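Local coordinates for histidine-containing phosphotransfer protein (Zea mays, PDB 1WN0) that probably relays phosphoryl groups from cytokinin sensor histidine kinases to response regulators in a multistep His-to-Asp phosphorelay, at residues Q28-L33 against G41-V46; S20-E25 against F124-N129. All blocks are in the same frame, centred on the assembly; numbering follows the deposited sequence.

Interaction 1 of 2, residues Q28-L33 against G41-V46; sequences QQLQML and GFVAEV
V43 meets L30 at the centre of this helix-to-helix contact. The N-to-C directions of the two short helical segments differ by 136°, and their axes come no closer than 9.6 Å. Helix 25-34 thus packs obliquely, roughly antiparallel, on the first turn of helix 42-64, part of the four-helix bundle. V43 CG2 lies 3.8 Å from L30 CD2, and the two side chains pass each other obliquely. The other leucine methyl, L30 CD1, reaches V46 CG1 at 4.4 Å, one turn further along helix 42-64. L33 and F42 form the outer side of the contact. L33 CD2 sits 4.0 Å from F42 CE2 and equally near F42 CD2, and approaches the ring obliquely. V46 CG2 lies over a face of the same ring. Two further contacts set V43 methyls against oxygens. V43 CG2 comes within 3.1 Å of the backbone O of L30. With CG1 anti to the backbone N (chi1 176°), V43 sends this branch to Q31, where V43 CG1 is 3.6 Å from Q31 OE1. Q31 also touches M134 and E138 of helix 110-138. With no hydrogen bond between 28-33 and 41-46, the contact rests on apolar packing, while Q31 OE1 is buried with no polar partner in the model.

Interaction 2 of 2, residues S20-E25 against F124-N129; sequences SGLVDE and FYDLRN
L22 and L127 bring the two backbones closest, their CA atoms 6.3 Å apart, where an irregular linker passes beside a helix. L22 CB rests 4.3 Å from L127 CG. Beyond it, the L22 and D126 side chains cross at about a right angle, and the methyls of L22 lie against the carboxylate. L22 CD1 is 3.8 Å from D126 OD1, and L22 CD2 is 3.9 Å from D126 OD2. V23 adds a second apolar touch, with V23 CG1 4.1 Å from L127 CD2. The linker joins helix 10-19 to helix 25-34. G21 ends the first with a Schellman motif, and D24 is the N-cap of the second. Helix 110-138, on the other side of the contact, is a long helix of the four-helix bundle that characterises HPt domains. The D126 side chain, with CG opposite the backbone N (chi1 -179°), carries its carboxylate toward the next turn. There OD1 forms a salt bridge with K130. An alanine in place of D126 would probably leave K130 without this charge partner and take away the surface on which the L22 methyls lie. K130 also touches L22. L127 packs on F50 of helix 42-64, and V23 on M17 and F18 of helix 10-19.

In the fold
From the N terminus, helix 10-19 leads into the linker 20-25, the first half of interaction 2. Helix 25-34 follows at once and carries 28-33. The chain then turns back, and interaction 1 closes a short loop of seven residues before helix 42-64. Interaction 2 closes only at 124-129, far down the chain on helix 110-138. The short loop thus sits wholly within the long one, and the two do not cross. Their centres lie 15 Å apart. Interaction 1 ties helix 25-34 to the start of helix 42-64. Interaction 2 ties the linker before helix 25-34 to helix 110-138. Together they join the N-terminal part to two helices of the bundle.

Interaction 1 of 2, residues Q28-L33 against G41-V46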
loop_
_atom_site.group_PDB
_atom_site.type_symbol
_atom_site.label_atom_id
_atom_site.label_comp_id
_atom_site.label_asym_id
_atom_site.label_seq_id
_atom_site.Cartn_x
_atom_site.Cartn_y
_atom_site.Cartn_z
ATOM N N GLN A 28 6.199 1.063 12.988
ATOM C CA GLN A 28 6.498 1.457 14.374
ATOM C C GLN A 28 7.635 2.476 14.450
ATOM O O GLN A 28 7.613 3.477 15.204
ATOM C CB GLN A 28 6.936 0.196 15.133
ATOM C CG GLN A 28 7.230 0.380 16.672
ATOM C CD GLN A 28 6.085 -0.137 17.535
ATOM O OE1 GLN A 28 5.473 0.667 18.260
ATOM N NE2 GLN A 28 5.757 -1.471 17.434
ATOM N N GLN A 29 8.671 2.163 13.681
ATOM C CA GLN A 29 9.885 2.988 13.606
ATOM C C GLN A 29 9.509 4.381 13.043
ATOM O O GLN A 29 9.925 5.412 13.521
ATOM C CB GLN A 29 10.928 2.259 12.749
ATOM C CG GLN A 29 12.358 2.524 13.141
ATOM C CD GLN A 29 13.183 3.093 11.960
ATOM O OE1 GLN A 29 13.303 4.318 11.762
ATOM N NE2 GLN A 29 13.773 2.179 11.201
ATOM N N LEU A 30 8.602 4.379 12.093
ATOM C CA LEU A 30 8.124 5.620 11.506
ATOM C C LEU A 30 7.448 6.518 12.472
ATOM O O LEU A 30 7.662 7.693 12.452
ATOM C CB LEU A 30 7.135 5.320 10.393
ATOM C CG LEU A 30 7.528 5.688 9.035
ATOM C CD1 LEU A 30 6.293 5.529 8.157
ATOM C CD2 LEU A 30 7.975 7.080 9.041
ATOM N N GLN A 31 6.578 5.943 13.284
ATOM C CA GLN A 31 5.708 6.709 14.109
ATOM C C GLN A 31 6.473 7.166 15.314
ATOM O O GLN A 31 6.114 8.141 15.969
ATOM C CB GLN A 31 4.526 5.811 14.548
ATOM C CG GLN A 31 3.086 6.469 14.712
ATOM C CD GLN A 31 2.775 7.840 14.066
ATOM O OE1 GLN A 31 2.390 7.934 12.898
ATOM N NE2 GLN A 31 2.819 8.879 14.872
ATOM N N MET A 32 7.508 6.429 15.667
ATOM C CA MET A 32 8.438 6.851 16.768
ATOM C C MET A 32 9.046 8.244 16.379
ATOM O O MET A 32 9.269 9.101 17.203
ATOM C CB MET A 32 9.530 5.746 17.047
ATOM C CG MET A 32 9.706 5.171 18.493
ATOM S SD MET A 32 8.249 4.970 19.766
ATOM C CE MET A 32 6.958 3.827 18.768
ATOM N N LEU A 33 9.241 8.447 15.079
ATOM C CA LEU A 33 9.699 9.700 14.546
ATOM C C LEU A 33 8.680 10.826 14.780
ATOM O O LEU A 33 9.082 11.878 15.163
ATOM C CB LEU A 33 9.976 9.511 13.055
ATOM C CG LEU A 33 11.319 9.711 12.344
ATOM C CD1 LEU A 33 12.615 9.672 13.329
ATOM C CD2 LEU A 33 11.392 8.799 11.031
ATOM N N GLY A 41 6.348 16.943 9.949
ATOM C CA GLY A 41 5.661 16.744 8.682
ATOM C C GLY A 41 6.172 15.521 7.903
ATOM O O GLY A 41 5.626 15.233 6.771
ATOM N N PHE A 42 7.221 14.853 8.436
ATOM C CA PHE A 42 7.892 13.787 7.731
ATOM C C PHE A 42 7.013 12.557 7.568
ATOM O O PHE A 42 6.760 12.063 6.427
ATOM C CB PHE A 42 9.245 13.381 8.350
ATOM C CG PHE A 42 10.021 12.331 7.519
ATOM C CD1 PHE A 42 10.538 12.659 6.317
ATOM C CD2 PHE A 42 10.197 11.054 7.984
ATOM C CE1 PHE A 42 11.236 11.728 5.624
ATOM C CE2 PHE A 42 10.906 10.127 7.326
ATOM C CZ PHE A 42 11.430 10.467 6.134
ATOM N N VAL A 43 6.616 12.050 8.701
ATOM C CA VAL A 43 5.677 10.975 8.739
ATOM C C VAL A 43 4.452 11.210 7.849
ATOM O O VAL A 43 4.163 10.361 6.997
ATOM C CB VAL A 43 5.235 10.626 10.166
ATOM C CG1 VAL A 43 4.163 9.540 10.152
ATOM C CG2 VAL A 43 6.353 10.048 10.864
ATOM N N ALA A 44 3.807 12.373 8.004
ATOM C CA ALA A 44 2.621 12.709 7.262
ATOM C C ALA A 44 2.868 12.741 5.762
ATOM O O ALA A 44 1.986 12.349 5.002
ATOM C CB ALA A 44 1.946 14.122 7.790
ATOM N N GLU A 45 4.012 13.299 5.346
ATOM C CA GLU A 45 4.352 13.399 3.939
ATOM C C GLU A 45 4.585 11.973 3.318
ATOM O O GLU A 45 4.134 11.662 2.193
ATOM C CB GLU A 45 5.619 14.171 3.821
ATOM C CG GLU A 45 5.867 14.625 2.432
ATOM C CD GLU A 45 7.189 15.294 2.263
ATOM O OE1 GLU A 45 7.581 15.237 1.054
ATOM O OE2 GLU A 45 7.804 15.843 3.272
ATOM N N VAL A 46 5.281 11.112 4.056
ATOM C CA VAL A 46 5.607 9.758 3.586
ATOM C C VAL A 46 4.303 8.979 3.435
ATOM O O VAL A 46 4.072 8.262 2.448
ATOM C CB VAL A 46 6.545 9.026 4.562
ATOM C CG1 VAL A 46 6.619 7.588 4.262
ATOM C CG2 VAL A 46 7.943 9.571 4.442
#

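Interaction 2 of 2, residues S20-E25 against F124-N129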
loop_
_atom_site.group_PDB
_atom_site.type_symbol
_atom_site.label_atom_id
_atom_site.label_comp_id
_atom_site.label_asym_id
_atom_site.label_seq_id
_atom_site.Cartn_x
_atom_site.Cartn_y
_atom_site.Cartn_z
ATOM N N SER A 20 -3.985 -6.143 14.160
ATOM C CA SER A 20 -4.568 -6.721 12.910
ATOM C C SER A 20 -3.560 -6.933 11.729
ATOM O O SER A 20 -3.906 -7.455 10.645
ATOM C CB SER A 20 -5.735 -5.841 12.488
ATOM O OG SER A 20 -5.179 -4.671 11.966
ATOM N N GLY A 21 -2.309 -6.518 11.942
ATOM C CA GLY A 21 -1.283 -6.684 10.906
ATOM C C GLY A 21 -1.378 -5.802 9.653
ATOM O O GLY A 21 -0.702 -6.069 8.709
ATOM N N LEU A 22 -2.157 -4.725 9.637
ATOM C CA LEU A 22 -2.109 -3.803 8.466
ATOM C C LEU A 22 -0.740 -3.142 8.292
ATOM O O LEU A 22 -0.284 -2.892 7.144
ATOM C CB LEU A 22 -3.143 -2.728 8.547
ATOM C CG LEU A 22 -4.596 -3.225 8.736
ATOM C CD1 LEU A 22 -5.535 -2.137 8.558
ATOM C CD2 LEU A 22 -5.015 -4.436 7.929
ATOM N N VAL A 23 -0.077 -2.919 9.426
ATOM C CA VAL A 23 1.241 -2.368 9.427
ATOM C C VAL A 23 2.098 -3.247 10.284
ATOM O O VAL A 23 1.619 -3.769 11.262
ATOM C CB VAL A 23 1.284 -0.850 9.863
ATOM C CG1 VAL A 23 0.538 0.053 8.851
ATOM C CG2 VAL A 23 0.787 -0.617 11.318
ATOM N N ASP A 24 3.363 -3.419 9.909
ATOM C CA ASP A 24 4.360 -4.201 10.692
ATOM C C ASP A 24 5.325 -3.249 11.565
ATOM O O ASP A 24 5.107 -2.053 11.661
ATOM C CB ASP A 24 5.115 -5.132 9.737
ATOM C CG ASP A 24 6.066 -4.378 8.782
ATOM O OD1 ASP A 24 6.402 -4.920 7.695
ATOM O OD2 ASP A 24 6.481 -3.223 8.964
ATOM N N GLU A 25 6.385 -3.800 12.145
ATOM C CA GLU A 25 7.471 -3.047 12.822
ATOM C C GLU A 25 8.180 -1.908 12.049
ATOM O O GLU A 25 8.608 -0.938 12.636
ATOM C CB GLU A 25 8.573 -4.043 13.336
ATOM C CG GLU A 25 9.154 -4.956 12.225
ATOM C CD GLU A 25 10.712 -5.145 12.233
ATOM O OE1 GLU A 25 11.228 -5.832 11.233
ATOM O OE2 GLU A 25 11.397 -4.607 13.221
ATOM N N PHE A 124 -5.501 -2.122 0.422
ATOM C CA PHE A 124 -5.189 -0.718 0.359
ATOM C C PHE A 124 -6.305 0.248 0.927
ATOM O O PHE A 124 -6.027 1.019 1.887
ATOM C CB PHE A 124 -4.728 -0.279 -1.031
ATOM C CG PHE A 124 -4.559 1.131 -1.123
ATOM C CD1 PHE A 124 -3.612 1.742 -0.384
ATOM C CD2 PHE A 124 -5.457 1.884 -1.858
ATOM C CE1 PHE A 124 -3.504 3.102 -0.388
ATOM C CE2 PHE A 124 -5.341 3.227 -1.956
ATOM C CZ PHE A 124 -4.371 3.871 -1.261
ATOM N N TYR A 125 -7.565 0.135 0.430
ATOM C CA TYR A 125 -8.646 0.992 0.912
ATOM C C TYR A 125 -8.735 0.873 2.430
ATOM O O TYR A 125 -8.831 1.878 3.098
ATOM C CB TYR A 125 -9.964 0.653 0.243
ATOM C CG TYR A 125 -10.042 1.027 -1.236
ATOM C CD1 TYR A 125 -9.127 1.899 -1.840
ATOM C CD2 TYR A 125 -11.080 0.558 -2.025
ATOM C CE1 TYR A 125 -9.249 2.252 -3.232
ATOM C CE2 TYR A 125 -11.187 0.934 -3.412
ATOM C CZ TYR A 125 -10.269 1.801 -3.948
ATOM O OH TYR A 125 -10.351 2.134 -5.254
ATOM N N ASP A 126 -8.601 -0.314 2.990
ATOM C CA ASP A 126 -8.666 -0.502 4.466
ATOM C C ASP A 126 -7.517 0.251 5.175
ATOM O O ASP A 126 -7.732 0.986 6.167
ATOM C CB ASP A 126 -8.648 -2.022 4.698
ATOM C CG ASP A 126 -8.722 -2.430 6.160
ATOM O OD1 ASP A 126 -8.982 -1.627 7.095
ATOM O OD2 ASP A 126 -8.524 -3.596 6.490
ATOM N N LEU A 127 -6.273 0.134 4.675
ATOM C CA LEU A 127 -5.173 0.772 5.342
ATOM C C LEU A 127 -5.229 2.246 5.119
ATOM O O LEU A 127 -5.063 3.051 6.037
ATOM C CB LEU A 127 -3.858 0.213 4.845
ATOM C CG LEU A 127 -2.575 0.396 5.683
ATOM C CD1 LEU A 127 -1.382 0.574 4.839
ATOM C CD2 LEU A 127 -2.610 1.377 6.668
ATOM N N ARG A 128 -5.500 2.660 3.897
ATOM C CA ARG A 128 -5.699 4.064 3.711
ATOM C C ARG A 128 -6.646 4.752 4.746
ATOM O O ARG A 128 -6.292 5.838 5.272
ATOM C CB ARG A 128 -6.268 4.368 2.368
ATOM C CG ARG A 128 -6.342 5.878 2.133
ATOM C CD ARG A 128 -6.618 6.194 0.659
ATOM N NE ARG A 128 -7.961 5.769 0.355
ATOM C CZ ARG A 128 -8.553 5.760 -0.842
ATOM N NH1 ARG A 128 -7.929 6.192 -1.979
ATOM N NH2 ARG A 128 -9.829 5.341 -0.860
ATOM N N ASN A 129 -7.848 4.145 4.958
ATOM C CA ASN A 129 -8.839 4.706 5.853
ATOM C C ASN A 129 -8.319 4.838 7.246
ATOM O O ASN A 129 -8.611 5.821 7.874
ATOM C CB ASN A 129 -10.213 3.954 5.880
ATOM C CG ASN A 129 -10.982 4.102 4.496
ATOM O OD1 ASN A 129 -10.775 5.119 3.744
ATOM N ND2 ASN A 129 -11.858 3.093 4.165
#